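Local coordinates for major Capsid Protein VP1 (Chimpanzee polyomavirus Bob, PDB 6Y9I) that forms the outer capsid shell of the virus as pentamers and probably attaches it to glycan receptors on host cells, at residues 54-66 with 153-165. Sequence-based numbering, arbitrary orientation.
Sequences GYDNNLLSIQMPQ and TKYASAIPPKTIH
Leu59 and Tyr155 form a single parallel beta bridge, with Leu59 N bonded to Lys154 O at 2.8 Å and Ala156 N to Leu59 O at 3.0 Å. The contact joins two loops of the VP1 jelly-roll: one leads into strand 68-73, the other into helix 166-170. Beside the bridge, Gly54 O takes the N-H of Lys154 at 2.9 Å. Gly54 CA makes a CA-H...O contact with Lys154 O, at 3.5 Å.

The Lys154 side chain runs extended and bends only at its last torsion (77°). This brings NZ to Tyr55 O, 3.1 Å away, on a lone pair in the carbonyl plane. A water links NZ back to Gly54 O, so the ammonium group holds Tyr55 O directly and Gly54 O through the water. Asn58 lays its CB against Ala156 N, while its OD1 lies against Lys154 CB.

The Tyr155 ring lies between Thr153 and His165. Thr153 CG2 lies over one face, offset toward the rim, and His165 ND1 sits over the centre of the opposite face. Leu59 runs alongside Tyr155, pointing the same way, with CD2 near CE1. The Met64 side chain crosses that of Tyr155 at about a right angle and meets its ring obliquely in a Met-aromatic contact, its CE 3.3 Å from Tyr155 CE1. The Met64 sulfur also meets the edge of the His165 ring. Glu148 takes the Tyr155 hydroxyl and Glu201 binds His165 ND1. Leu59 also packs on His108 of a neighbouring subunit.

Farther along, Gln66 NE2 lies against Thr163 CG2, and Asn33 binds Gln66 OE1. Thr163 OG1 sits between its own backbone N and carbonyl carbon (chi1 46°). From there it makes a short hydroxyl-hydroxyl bond, 2.6 Å from OG1 to Ser61 OG.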
ATOM      1  N   GLY A  54       1.134  -0.572  35.026  1.00 28.50           N
ATOM      2  CA  GLY A  54       0.293   0.632  35.177  1.00 26.21           C
ATOM      3  C   GLY A  54      -1.047   0.313  35.827  1.00 26.62           C
ATOM      4  O   GLY A  54      -1.830   1.240  36.047  1.00 28.80           O
ATOM      5  N   TYR A  55      -1.314  -0.953  36.143  1.00 28.82           N
ATOM      6  CA  TYR A  55      -2.527  -1.369  36.886  1.00 30.03           C
ATOM      7  C   TYR A  55      -2.129  -2.136  38.153  1.00 31.54           C
ATOM      8  O   TYR A  55      -2.564  -1.688  39.236  1.00 32.73           O
ATOM      9  CB  TYR A  55      -3.502  -2.180  36.032  1.00 31.90           C
ATOM     10  CG  TYR A  55      -4.748  -2.518  36.808  1.00 36.74           C
ATOM     11  CD1 TYR A  55      -5.629  -1.518  37.189  1.00 36.74           C
ATOM     12  CD2 TYR A  55      -5.014  -3.814  37.225  1.00 40.11           C
ATOM     13  CE1 TYR A  55      -6.761  -1.799  37.934  1.00 40.28           C
ATOM     14  CE2 TYR A  55      -6.151  -4.115  37.961  1.00 41.60           C
ATOM     15  CZ  TYR A  55      -7.017  -3.101  38.324  1.00 41.99           C
ATOM     16  OH  TYR A  55      -8.142  -3.393  39.037  1.00 52.69           O
ATOM     17  N   ASP A  56      -1.357  -3.221  38.024  1.00 30.00           N
ATOM     18  CA  ASP A  56      -0.873  -4.067  39.150  1.00 35.90           C
ATOM     19  C   ASP A  56       0.273  -3.358  39.857  1.00 34.20           C
ATOM     20  O   ASP A  56       0.602  -3.784  40.948  1.00 35.59           O
ATOM     21  CB  ASP A  56      -0.261  -5.406  38.715  1.00 41.81           C
ATOM     22  CG  ASP A  56      -1.254  -6.505  38.410  1.00 47.49           C
ATOM     23  OD1 ASP A  56      -2.445  -6.309  38.719  1.00 53.33           O
ATOM     24  OD2 ASP A  56      -0.818  -7.537  37.835  1.00 46.10           O
ATOM     25  N   ASN A  57       0.876  -2.360  39.206  1.00 32.41           N
ATOM     26  CA  ASN A  57       2.140  -1.698  39.628  1.00 31.31           C
ATOM     27  C   ASN A  57       2.160  -0.325  38.961  1.00 28.23           C
ATOM     28  O   ASN A  57       1.233  -0.023  38.188  1.00 29.76           O
ATOM     29  CB  ASN A  57       3.385  -2.514  39.243  1.00 32.60           C
ATOM     30  CG  ASN A  57       3.436  -2.774  37.745  1.00 33.84           C
ATOM     31  OD1 ASN A  57       3.239  -1.846  36.941  1.00 33.34           O
ATOM     32  ND2 ASN A  57       3.581  -4.030  37.373  1.00 26.75           N
ATOM     33  N   ASN A  58       3.172   0.471  39.257  1.00 27.84           N
ATOM     34  CA  ASN A  58       3.376   1.795  38.635  1.00 27.65           C
ATOM     35  C   ASN A  58       4.188   1.590  37.365  1.00 28.75           C
ATOM     36  O   ASN A  58       5.216   0.952  37.440  1.00 30.40           O
ATOM     37  CB  ASN A  58       4.130   2.760  39.543  1.00 31.53           C
ATOM     38  CG  ASN A  58       3.327   3.136  40.763  1.00 33.43           C
ATOM     39  OD1 ASN A  58       2.114   3.297  40.669  1.00 32.21           O
ATOM     40  ND2 ASN A  58       4.000   3.263  41.896  1.00 33.57           N
ATOM     41  N   LEU A  59       3.738   2.162  36.259  1.00 30.47           N
ATOM     42  CA  LEU A  59       4.497   2.158  34.981  1.00 28.60           C
ATOM     43  C   LEU A  59       5.729   3.048  35.159  1.00 28.89           C
ATOM     44  O   LEU A  59       5.565   4.183  35.622  1.00 26.75           O
ATOM     45  CB  LEU A  59       3.569   2.670  33.883  1.00 30.84           C
ATOM     46  CG  LEU A  59       3.995   2.360  32.453  1.00 31.73           C
ATOM     47  CD1 LEU A  59       3.833   0.880  32.148  1.00 32.89           C
ATOM     48  CD2 LEU A  59       3.188   3.196  31.480  1.00 31.92           C
ATOM     49  N   LEU A  60       6.918   2.533  34.835  1.00 27.25           N
ATOM     50  CA  LEU A  60       8.196   3.266  34.985  1.00 26.70           C
ATOM     51  C   LEU A  60       8.527   4.039  33.703  1.00 27.40           C
ATOM     52  O   LEU A  60       8.162   3.570  32.600  1.00 24.80           O
ATOM     53  CB  LEU A  60       9.307   2.263  35.267  1.00 28.07           C
ATOM     54  CG  LEU A  60       9.067   1.313  36.424  1.00 30.80           C
ATOM     55  CD1 LEU A  60      10.159   0.250  36.462  1.00 34.22           C
ATOM     56  CD2 LEU A  60       9.014   2.089  37.729  1.00 32.30           C
ATOM     57  N   SER A  61       9.294   5.117  33.837  1.00 26.05           N
ATOM     58  CA  SER A  61       9.784   5.940  32.702  1.00 28.88           C
ATOM     59  C   SER A  61      10.546   5.057  31.714  1.00 26.00           C
ATOM     60  O   SER A  61      10.426   5.308  30.498  1.00 26.77           O
ATOM     61  CB  SER A  61      10.625   7.098  33.201  1.00 33.28           C
ATOM     62  OG  SER A  61       9.765   8.064  33.798  1.00 38.14           O
ATOM     63  N   ILE A  62      11.273   4.042  32.209  1.00 24.65           N
ATOM     64  CA  ILE A  62      12.140   3.168  31.364  1.00 23.73           C
ATOM     65  C   ILE A  62      11.258   2.232  30.497  1.00 22.11           C
ATOM     66  O   ILE A  62      11.821   1.675  29.532  1.00 24.43           O
ATOM     67  CB  ILE A  62      13.206   2.421  32.195  1.00 23.58           C
ATOM     68  CG1 ILE A  62      12.592   1.575  33.312  1.00 23.26           C
ATOM     69  CG2 ILE A  62      14.259   3.385  32.744  1.00 26.15           C
ATOM     70  CD1 ILE A  62      13.545   0.578  33.955  1.00 24.52           C
ATOM     71  N   GLN A  63       9.933   2.146  30.744  1.00 23.30           N
ATOM     72  CA  GLN A  63       8.954   1.348  29.937  1.00 23.13           C
ATOM     73  C   GLN A  63       8.205   2.220  28.924  1.00 23.46           C
ATOM     74  O   GLN A  63       7.250   1.675  28.282  1.00 20.77           O
ATOM     75  CB  GLN A  63       7.902   0.676  30.829  1.00 22.61           C
ATOM     76  CG  GLN A  63       8.491  -0.300  31.821  1.00 25.26           C
ATOM     77  CD  GLN A  63       7.429  -0.828  32.749  1.00 25.57           C
ATOM     78  OE1 GLN A  63       6.961  -0.123  33.640  1.00 28.90           O
ATOM     79  NE2 GLN A  63       6.998  -2.049  32.497  1.00 25.23           N
ATOM     80  N   MET A  64       8.549   3.508  28.806  1.00 22.18           N
ATOM     81  CA  MET A  64       7.751   4.484  28.012  1.00 22.84           C
ATOM     82  C   MET A  64       8.678   5.174  27.022  1.00 23.08           C
ATOM     83  O   MET A  64       9.536   5.985  27.400  1.00 24.70           O
ATOM     84  CB  MET A  64       7.075   5.513  28.904  1.00 25.04           C
ATOM     85  CG  MET A  64       6.238   4.890  29.996  1.00 27.77           C
ATOM     86  SD  MET A  64       5.402   6.164  30.960  1.00 30.58           S
ATOM     87  CE  MET A  64       4.053   6.540  29.852  1.00 28.54           C
ATOM     88  N   PRO A  65       8.630   4.773  25.730  1.00 22.08           N
ATOM     89  CA  PRO A  65       9.434   5.448  24.712  1.00 20.71           C
ATOM     90  C   PRO A  65       9.115   6.942  24.700  1.00 19.48           C
ATOM     91  O   PRO A  65       7.959   7.346  24.887  1.00 19.76           O
ATOM     92  CB  PRO A  65       9.065   4.707  23.417  1.00 21.20           C
ATOM     93  CG  PRO A  65       8.613   3.337  23.899  1.00 21.36           C
ATOM     94  CD  PRO A  65       7.914   3.600  25.207  1.00 21.23           C
ATOM     95  N   GLN A  66      10.156   7.735  24.478  1.00 20.90           N
ATOM     96  CA  GLN A  66      10.136   9.207  24.616  1.00 20.47           C
ATOM     97  C   GLN A  66      10.654   9.852  23.328  1.00 19.89           C
ATOM     98  O   GLN A  66      11.404   9.216  22.582  1.00 22.06           O
ATOM     99  CB  GLN A  66      11.016   9.617  25.804  1.00 20.08           C
ATOM    100  CG  GLN A  66      10.477   9.160  27.162  1.00 21.95           C
ATOM    101  CD  GLN A  66      11.550   8.631  28.104  1.00 25.28           C
ATOM    102  OE1 GLN A  66      12.700   9.098  28.103  1.00 27.05           O
ATOM    103  NE2 GLN A  66      11.183   7.641  28.918  1.00 22.29           N
ATOM    104  N   THR A 153      -4.141   5.225  34.413  1.00 24.18           N
ATOM    105  CA  THR A 153      -2.857   4.490  34.418  1.00 23.33           C
ATOM    106  C   THR A 153      -2.075   4.985  35.619  1.00 24.20           C
ATOM    107  O   THR A 153      -2.020   6.225  35.795  1.00 25.44           O
ATOM    108  CB  THR A 153      -2.007   4.741  33.168  1.00 22.74           C
ATOM    109  OG1 THR A 153      -2.763   4.254  32.072  1.00 24.73           O
ATOM    110  CG2 THR A 153      -0.672   4.032  33.213  1.00 24.19           C
ATOM    111  N   LYS A 154      -1.457   4.069  36.357  1.00 26.86           N
ATOM    112  CA  LYS A 154      -0.598   4.411  37.518  1.00 27.59           C
ATOM    113  C   LYS A 154       0.822   4.628  37.006  1.00 30.41           C
ATOM    114  O   LYS A 154       1.420   3.664  36.464  1.00 28.06           O
ATOM    115  CB  LYS A 154      -0.653   3.309  38.569  1.00 28.86           C
ATOM    116  CG  LYS A 154      -2.023   3.138  39.201  1.00 29.64           C
ATOM    117  CD  LYS A 154      -2.050   2.072  40.260  1.00 34.44           C
ATOM    118  CE  LYS A 154      -3.459   1.764  40.725  1.00 39.68           C
ATOM    119  NZ  LYS A 154      -4.191   0.923  39.741  1.00 42.37           N
ATOM    120  N   TYR A 155       1.351   5.838  37.195  1.00 28.32           N
ATOM    121  CA  TYR A 155       2.743   6.181  36.840  1.00 27.82           C
ATOM    122  C   TYR A 155       3.590   6.312  38.097  1.00 28.91           C
ATOM    123  O   TYR A 155       3.162   6.976  39.024  1.00 28.86           O
ATOM    124  CB  TYR A 155       2.806   7.474  36.035  1.00 29.31           C
ATOM    125  CG  TYR A 155       2.093   7.394  34.717  1.00 26.26           C
ATOM    126  CD1 TYR A 155       2.616   6.647  33.680  1.00 27.83           C
ATOM    127  CD2 TYR A 155       0.905   8.073  34.503  1.00 29.20           C
ATOM    128  CE1 TYR A 155       1.969   6.566  32.462  1.00 29.01           C
ATOM    129  CE2 TYR A 155       0.244   8.004  33.286  1.00 28.78           C
ATOM    130  CZ  TYR A 155       0.789   7.258  32.254  1.00 29.37           C
ATOM    131  OH  TYR A 155       0.141   7.141  31.061  1.00 30.11           O
ATOM    132  N   ALA A 156       4.782   5.716  38.060  1.00 29.78           N
ATOM    133  CA  ALA A 156       5.858   5.900  39.053  1.00 31.20           C
ATOM    134  C   ALA A 156       6.204   7.381  39.118  1.00 34.98           C
ATOM    135  O   ALA A 156       6.196   8.056  38.083  1.00 35.92           O
ATOM    136  CB  ALA A 156       7.065   5.068  38.710  1.00 31.86           C
ATOM    137  N   SER A 157       6.442   7.868  40.325  1.00 38.10           N
ATOM    138  CA  SER A 157       6.738   9.289  40.615  1.00 43.17           C
ATOM    139  C   SER A 157       8.152   9.354  41.197  1.00 44.52           C
ATOM    140  O   SER A 157       8.494   8.476  42.010  1.00 43.70           O
ATOM    141  CB  SER A 157       5.695   9.833  41.548  1.00 47.24           C
ATOM    142  OG  SER A 157       5.757  11.240  41.592  1.00 61.00           O
ATOM    143  N   ALA A 158       8.962  10.312  40.756  1.00 38.86           N
ATOM    144  CA  ALA A 158      10.310  10.560  41.304  1.00 37.48           C
ATOM    145  C   ALA A 158      10.556  12.066  41.332  1.00 36.60           C
ATOM    146  O   ALA A 158       9.872  12.822  40.599  1.00 33.98           O
ATOM    147  CB  ALA A 158      11.363   9.847  40.494  1.00 37.80           C
ATOM    148  N   ILE A 159      11.495  12.466  42.175  1.00 34.38           N
ATOM    149  CA  ILE A 159      12.075  13.836  42.192  1.00 36.35           C
ATOM    150  C   ILE A 159      13.587  13.657  42.142  1.00 34.65           C
ATOM    151  O   ILE A 159      14.156  12.973  42.996  1.00 32.95           O
ATOM    152  CB  ILE A 159      11.555  14.619  43.409  1.00 35.65           C
ATOM    153  CG1 ILE A 159      10.051  14.856  43.293  1.00 35.87           C
ATOM    154  CG2 ILE A 159      12.321  15.921  43.598  1.00 34.66           C
ATOM    155  CD1 ILE A 159       9.367  15.146  44.612  1.00 39.33           C
ATOM    156  N   PRO A 160      14.268  14.151  41.083  1.00 33.99           N
ATOM    157  CA  PRO A 160      13.620  14.891  39.992  1.00 34.09           C
ATOM    158  C   PRO A 160      12.786  13.958  39.113  1.00 33.46           C
ATOM    159  O   PRO A 160      12.997  12.743  39.136  1.00 33.21           O
ATOM    160  CB  PRO A 160      14.788  15.485  39.208  1.00 35.27           C
ATOM    161  CG  PRO A 160      15.922  14.497  39.445  1.00 35.22           C
ATOM    162  CD  PRO A 160      15.704  13.954  40.843  1.00 34.96           C
ATOM    163  N   PRO A 161      11.751  14.478  38.406  1.00 31.84           N
ATOM    164  CA  PRO A 161      10.931  13.653  37.520  1.00 30.96           C
ATOM    165  C   PRO A 161      11.788  13.094  36.372  1.00 30.79           C
ATOM    166  O   PRO A 161      12.662  13.790  35.903  1.00 27.25           O
ATOM    167  CB  PRO A 161       9.808  14.587  37.027  1.00 32.93           C
ATOM    168  CG  PRO A 161      10.314  16.000  37.301  1.00 33.95           C
ATOM    169  CD  PRO A 161      11.308  15.884  38.432  1.00 33.30           C
ATOM    170  N   LYS A 162      11.570  11.836  35.999  1.00 29.91           N
ATOM    171  CA  LYS A 162      12.261  11.175  34.852  1.00 31.52           C
ATOM    172  C   LYS A 162      11.461  11.395  33.557  1.00 28.90           C
ATOM    173  O   LYS A 162      12.058  11.321  32.469  1.00 31.46           O
ATOM    174  CB  LYS A 162      12.451   9.691  35.157  1.00 33.73           C
ATOM    175  CG  LYS A 162      13.356   9.421  36.351  1.00 41.10           C
ATOM    176  CD  LYS A 162      13.595   7.940  36.610  1.00 45.76           C
ATOM    177  CE  LYS A 162      14.658   7.688  37.663  1.00 49.66           C
ATOM    178  NZ  LYS A 162      14.220   8.180  38.991  1.00 54.25           N
ATOM    179  N   THR A 163      10.163  11.646  33.685  1.00 27.07           N
ATOM    180  CA  THR A 163       9.225  11.965  32.593  1.00 27.05           C
ATOM    181  C   THR A 163       8.161  12.894  33.137  1.00 29.35           C
ATOM    182  O   THR A 163       7.991  12.939  34.377  1.00 30.42           O
ATOM    183  CB  THR A 163       8.527  10.725  32.006  1.00 25.65           C
ATOM    184  OG1 THR A 163       8.024   9.827  33.002  1.00 28.10           O
ATOM    185  CG2 THR A 163       9.468   9.957  31.115  1.00 28.00           C
ATOM    186  N   ILE A 164       7.494  13.597  32.222  1.00 25.85           N
ATOM    187  CA  ILE A 164       6.327  14.453  32.525  1.00 26.48           C
ATOM    188  C   ILE A 164       5.116  13.825  31.851  1.00 25.86           C
ATOM    189  O   ILE A 164       5.235  13.353  30.710  1.00 24.72           O
ATOM    190  CB  ILE A 164       6.551  15.907  32.097  1.00 29.03           C
ATOM    191  CG1 ILE A 164       5.368  16.791  32.485  1.00 32.54           C
ATOM    192  CG2 ILE A 164       6.867  16.024  30.619  1.00 30.05           C
ATOM    193  CD1 ILE A 164       5.771  18.211  32.794  1.00 37.76           C
ATOM    194  N   HIS A 165       3.997  13.831  32.555  1.00 24.67           N
ATOM    195  CA  HIS A 165       2.691  13.316  32.099  1.00 27.03           C
ATOM    196  C   HIS A 165       1.741  14.488  31.916  1.00 26.62           C
ATOM    197  O   HIS A 165       1.873  15.525  32.563  1.00 28.12           O
ATOM    198  CB  HIS A 165       2.188  12.274  33.105  1.00 30.41           C
ATOM    199  CG  HIS A 165       3.238  11.276  33.441  1.00 31.56           C
ATOM    200  ND1 HIS A 165       3.713  10.376  32.505  1.00 28.63           N
ATOM    201  CD2 HIS A 165       3.928  11.049  34.579  1.00 33.63           C
ATOM    202  CE1 HIS A 165       4.650   9.633  33.054  1.00 32.93           C
ATOM    203  NE2 HIS A 165       4.806  10.024  34.324  1.00 33.23           N
TER
HETATM  204  O   HOH W   1      -4.662   1.714  36.770  1.00 43.60           O